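Local atomic coordinates of carbon monoxide dehydrogenase (Thermococcus sp. AM4, PDB entry 6T7J), a protein that probably catalyses the reversible oxidation of carbon monoxide to carbon dioxide at a nickel-iron-sulfur cluster, which here lacks its nickel. Residues L169-W183 / L224-Y236. Sequence-based numbering, arbitrary orientation.
Sequences LRMLALAPKKRIKVW and LADGWSGSMMATY
Trp-228 reaches from segment 224-236 of helix 212-242 into the bend between the 3-10 turn 170-174 and the helix that starts at Lys-177. Its CB meets Leu-172 CD2 at 3.6 Å. With CG anti to the carbonyl carbon (chi1 -78°), the indole is directed toward Trp-183 and Ala-175. CG lies near Trp-183 CH2. Further out, the edge of Trp-183 comes over the face of the Trp-228 ring at CD1 and NE1, and Trp-183 CH2 is 3.4 Å from Trp-228 NE1. This is a T-shaped stack, with planes at 60°. CD2 and CE3 lie near Ala-175 CB. That methyl sits over the six-membered ring of Trp-228 in a CH-pi contact, CB 3.8 Å from the centroid. At the tip, CZ3 approaches Leu-174 O and CH2 touches Pro-176 CD. An alanine here would keep the CB contact with Leu-172 but would probably open a gap beside Ala-175 and Pro-176 and leave the edge of Trp-183 without its aromatic partner.

The contact belongs to the helical part of the CO dehydrogenase fold. It joins the long helix 212-242 to the chain leading into helix 177-186. The long helix widens into a pi-type turn at 226-230, and Trp-228 and Ser-229 meet the other segment from within it.

Trp-183 is held on a second side. Leu-224 CD1 lies almost straight above its five-membered ring, 3.4 Å from the centroid, while Trp-183 NE1 donates a hydrogen bond to Ala-569 O.

Along the 3-10 turn and just before it the packing is mostly apolar. Leu-169 CD1 rests on Ser-229 CB at 3.6 Å. Met-171 bends at chi2 and chi3, which brings its CE between Met-232 CG and Met-233 CG, 3.6 Å from each. Leu-174 splits its branches: CD1 goes to Met-232 CG, and CD2 to Tyr-236 OH at 3.6 Å.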
# COMPACT_ATOMS: atom_id res chain seq x y z
N LEU A 169 18.65 -5.25 -4.30
CA LEU A 169 18.78 -3.84 -4.65
C LEU A 169 20.25 -3.46 -4.79
O LEU A 169 21.10 -3.90 -4.01
CB LEU A 169 18.12 -2.97 -3.58
CG LEU A 169 16.60 -2.83 -3.64
CD1 LEU A 169 16.08 -2.23 -2.36
CD2 LEU A 169 16.20 -1.98 -4.84
N ARG A 170 20.55 -2.64 -5.81
CA ARG A 170 21.93 -2.25 -6.06
C ARG A 170 22.52 -1.48 -4.89
O ARG A 170 23.68 -1.71 -4.51
CB ARG A 170 22.01 -1.42 -7.34
CG ARG A 170 21.47 -2.13 -8.57
CD ARG A 170 22.44 -3.18 -9.09
NE ARG A 170 23.74 -2.60 -9.41
CZ ARG A 170 24.09 -2.19 -10.62
NH1 ARG A 170 25.30 -1.68 -10.81
NH2 ARG A 170 23.24 -2.29 -11.63
N MET A 171 21.74 -0.58 -4.29
CA MET A 171 22.25 0.26 -3.21
C MET A 171 22.72 -0.56 -2.01
O MET A 171 23.46 -0.04 -1.17
CB MET A 171 21.19 1.27 -2.78
CG MET A 171 20.92 2.36 -3.80
SD MET A 171 22.31 3.49 -4.01
CE MET A 171 22.06 4.60 -2.63
N LEU A 172 22.32 -1.83 -1.92
CA LEU A 172 22.82 -2.71 -0.86
C LEU A 172 24.33 -2.86 -0.90
O LEU A 172 24.91 -3.35 0.07
CB LEU A 172 22.16 -4.09 -0.96
CG LEU A 172 20.67 -4.15 -0.60
CD1 LEU A 172 20.21 -5.60 -0.49
CD2 LEU A 172 20.39 -3.40 0.69
N ALA A 173 24.98 -2.45 -1.99
CA ALA A 173 26.44 -2.42 -2.02
C ALA A 173 27.02 -1.52 -0.93
O ALA A 173 28.21 -1.62 -0.63
CB ALA A 173 26.93 -1.96 -3.40
N LEU A 174 26.21 -0.64 -0.33
CA LEU A 174 26.66 0.18 0.78
C LEU A 174 26.59 -0.53 2.12
O LEU A 174 27.14 -0.02 3.10
CB LEU A 174 25.85 1.48 0.84
CG LEU A 174 26.11 2.50 -0.27
CD1 LEU A 174 24.87 3.31 -0.55
CD2 LEU A 174 27.27 3.41 0.11
N ALA A 175 25.93 -1.69 2.19
CA ALA A 175 25.78 -2.42 3.44
C ALA A 175 26.91 -3.44 3.60
O ALA A 175 27.34 -4.04 2.62
CB ALA A 175 24.44 -3.14 3.49
N PRO A 176 27.40 -3.63 4.83
CA PRO A 176 28.51 -4.58 5.04
C PRO A 176 28.11 -6.00 4.68
O PRO A 176 26.94 -6.38 4.72
CB PRO A 176 28.81 -4.44 6.54
CG PRO A 176 27.58 -3.83 7.13
CD PRO A 176 27.01 -2.95 6.07
N LYS A 177 29.12 -6.80 4.33
CA LYS A 177 28.88 -8.18 3.90
C LYS A 177 28.23 -9.01 4.99
O LYS A 177 27.54 -9.99 4.69
CB LYS A 177 30.19 -8.83 3.45
CG LYS A 177 31.06 -7.95 2.57
CD LYS A 177 32.33 -8.68 2.17
CE LYS A 177 33.56 -7.80 2.33
NZ LYS A 177 34.83 -8.60 2.27
N LYS A 178 28.45 -8.66 6.26
CA LYS A 178 27.84 -9.41 7.35
C LYS A 178 26.33 -9.21 7.37
O LYS A 178 25.57 -10.17 7.51
CB LYS A 178 28.47 -9.00 8.68
CG LYS A 178 29.98 -9.21 8.74
CD LYS A 178 30.48 -9.17 10.18
CE LYS A 178 32.00 -9.12 10.23
NZ LYS A 178 32.63 -10.30 9.57
N ARG A 179 25.88 -7.96 7.23
CA ARG A 179 24.45 -7.70 7.09
C ARG A 179 23.89 -8.38 5.85
O ARG A 179 22.77 -8.90 5.86
CB ARG A 179 24.19 -6.19 7.03
CG ARG A 179 24.30 -5.48 8.37
CD ARG A 179 23.13 -5.84 9.27
NE ARG A 179 23.47 -6.92 10.20
CZ ARG A 179 22.57 -7.65 10.85
NH1 ARG A 179 21.28 -7.41 10.69
NH2 ARG A 179 22.96 -8.61 11.68
N ILE A 180 24.67 -8.39 4.77
CA ILE A 180 24.30 -9.07 3.52
C ILE A 180 24.01 -10.53 3.78
O ILE A 180 22.98 -11.08 3.35
CB ILE A 180 25.43 -8.90 2.49
CG1 ILE A 180 25.66 -7.43 2.16
CG2 ILE A 180 25.15 -9.73 1.24
CD1 ILE A 180 24.78 -6.90 1.07
N LYS A 181 24.93 -11.21 4.47
CA LYS A 181 24.79 -12.63 4.74
C LYS A 181 23.64 -12.90 5.71
O LYS A 181 22.91 -13.89 5.56
CB LYS A 181 26.10 -13.17 5.29
CG LYS A 181 26.13 -14.67 5.50
CD LYS A 181 25.89 -15.41 4.20
CE LYS A 181 24.85 -16.52 4.37
NZ LYS A 181 25.32 -17.58 5.30
N VAL A 182 23.46 -12.02 6.70
CA VAL A 182 22.34 -12.16 7.63
C VAL A 182 21.02 -12.09 6.88
O VAL A 182 20.15 -12.97 7.02
CB VAL A 182 22.42 -11.07 8.72
CG1 VAL A 182 21.08 -10.91 9.42
CG2 VAL A 182 23.52 -11.40 9.72
N TRP A 183 20.84 -11.04 6.07
CA TRP A 183 19.60 -10.87 5.32
C TRP A 183 19.40 -11.99 4.31
O TRP A 183 18.26 -12.38 4.02
CB TRP A 183 19.60 -9.52 4.60
CG TRP A 183 19.71 -8.34 5.52
CD1 TRP A 183 19.20 -8.24 6.78
CD2 TRP A 183 20.35 -7.09 5.24
NE1 TRP A 183 19.49 -7.01 7.31
CE2 TRP A 183 20.19 -6.28 6.38
CE3 TRP A 183 21.03 -6.58 4.14
CZ2 TRP A 183 20.70 -4.98 6.45
CZ3 TRP A 183 21.54 -5.29 4.21
CH2 TRP A 183 21.37 -4.51 5.36
N LEU A 224 13.99 -2.69 4.74
CA LEU A 224 15.35 -2.65 4.20
C LEU A 224 15.38 -1.97 2.84
O LEU A 224 16.31 -1.22 2.54
CB LEU A 224 15.91 -4.07 4.11
CG LEU A 224 16.27 -4.71 5.45
CD1 LEU A 224 16.83 -6.12 5.25
CD2 LEU A 224 17.24 -3.84 6.22
N ALA A 225 14.36 -2.22 2.00
CA ALA A 225 14.24 -1.48 0.75
C ALA A 225 14.16 0.02 1.01
O ALA A 225 14.65 0.82 0.20
CB ALA A 225 13.02 -1.95 -0.04
N ASP A 226 13.53 0.43 2.11
CA ASP A 226 13.50 1.85 2.46
C ASP A 226 14.88 2.34 2.89
O ASP A 226 15.47 3.22 2.25
CB ASP A 226 12.47 2.09 3.57
CG ASP A 226 12.39 3.56 3.99
OD1 ASP A 226 13.08 4.42 3.39
OD2 ASP A 226 11.62 3.87 4.93
N GLY A 227 15.41 1.78 3.98
CA GLY A 227 16.55 2.40 4.64
C GLY A 227 17.83 2.34 3.83
O GLY A 227 18.54 3.33 3.69
N TRP A 228 18.14 1.17 3.28
CA TRP A 228 19.40 0.95 2.58
C TRP A 228 19.32 1.25 1.09
O TRP A 228 20.26 0.94 0.35
CB TRP A 228 19.87 -0.49 2.80
CG TRP A 228 20.50 -0.70 4.14
CD1 TRP A 228 19.92 -1.26 5.24
CD2 TRP A 228 21.83 -0.33 4.53
NE1 TRP A 228 20.81 -1.28 6.29
CE2 TRP A 228 21.99 -0.71 5.88
CE3 TRP A 228 22.90 0.27 3.87
CZ2 TRP A 228 23.17 -0.50 6.58
CZ3 TRP A 228 24.08 0.48 4.57
CH2 TRP A 228 24.21 0.09 5.91
N SER A 229 18.22 1.85 0.62
CA SER A 229 18.09 2.17 -0.79
C SER A 229 17.35 3.48 -1.00
O SER A 229 17.96 4.48 -1.38
CB SER A 229 17.38 1.03 -1.53
OG SER A 229 17.24 1.33 -2.91
N GLY A 230 16.04 3.48 -0.77
CA GLY A 230 15.21 4.65 -0.99
C GLY A 230 15.64 5.87 -0.19
O GLY A 230 15.99 6.91 -0.76
N SER A 231 15.61 5.75 1.14
CA SER A 231 16.10 6.84 1.98
C SER A 231 17.58 7.11 1.72
O SER A 231 18.03 8.26 1.74
CB SER A 231 15.87 6.51 3.45
OG SER A 231 14.62 7.00 3.90
N MET A 232 18.35 6.04 1.47
CA MET A 232 19.77 6.19 1.16
C MET A 232 19.97 6.99 -0.13
O MET A 232 20.82 7.89 -0.19
CB MET A 232 20.43 4.82 1.05
CG MET A 232 21.94 4.86 1.00
SD MET A 232 22.67 5.22 2.61
CE MET A 232 22.48 3.65 3.43
N MET A 233 19.20 6.66 -1.17
CA MET A 233 19.26 7.43 -2.41
C MET A 233 18.86 8.87 -2.18
O MET A 233 19.50 9.79 -2.71
CB MET A 233 18.36 6.80 -3.47
CG MET A 233 18.97 5.62 -4.21
SD MET A 233 17.78 4.89 -5.35
CE MET A 233 16.47 6.10 -5.27
N ALA A 234 17.79 9.10 -1.41
CA ALA A 234 17.37 10.46 -1.10
C ALA A 234 18.52 11.26 -0.49
O ALA A 234 18.84 12.36 -0.96
CB ALA A 234 16.16 10.44 -0.17
N THR A 235 19.16 10.70 0.53
CA THR A 235 20.24 11.41 1.21
C THR A 235 21.42 11.65 0.27
O THR A 235 21.94 12.77 0.18
CB THR A 235 20.69 10.63 2.45
OG1 THR A 235 19.63 10.61 3.41
CG2 THR A 235 21.93 11.26 3.07
N TYR A 236 21.87 10.60 -0.43
CA TYR A 236 23.04 10.72 -1.28
C TYR A 236 22.81 11.72 -2.41
O TYR A 236 23.69 12.54 -2.71
CB TYR A 236 23.43 9.35 -1.85
CG TYR A 236 24.62 8.71 -1.17
CD1 TYR A 236 25.90 8.89 -1.67
CD2 TYR A 236 24.46 7.92 -0.04
CE1 TYR A 236 27.00 8.31 -1.05
CE2 TYR A 236 25.55 7.33 0.58
CZ TYR A 236 26.82 7.53 0.07
OH TYR A 236 27.91 6.95 0.68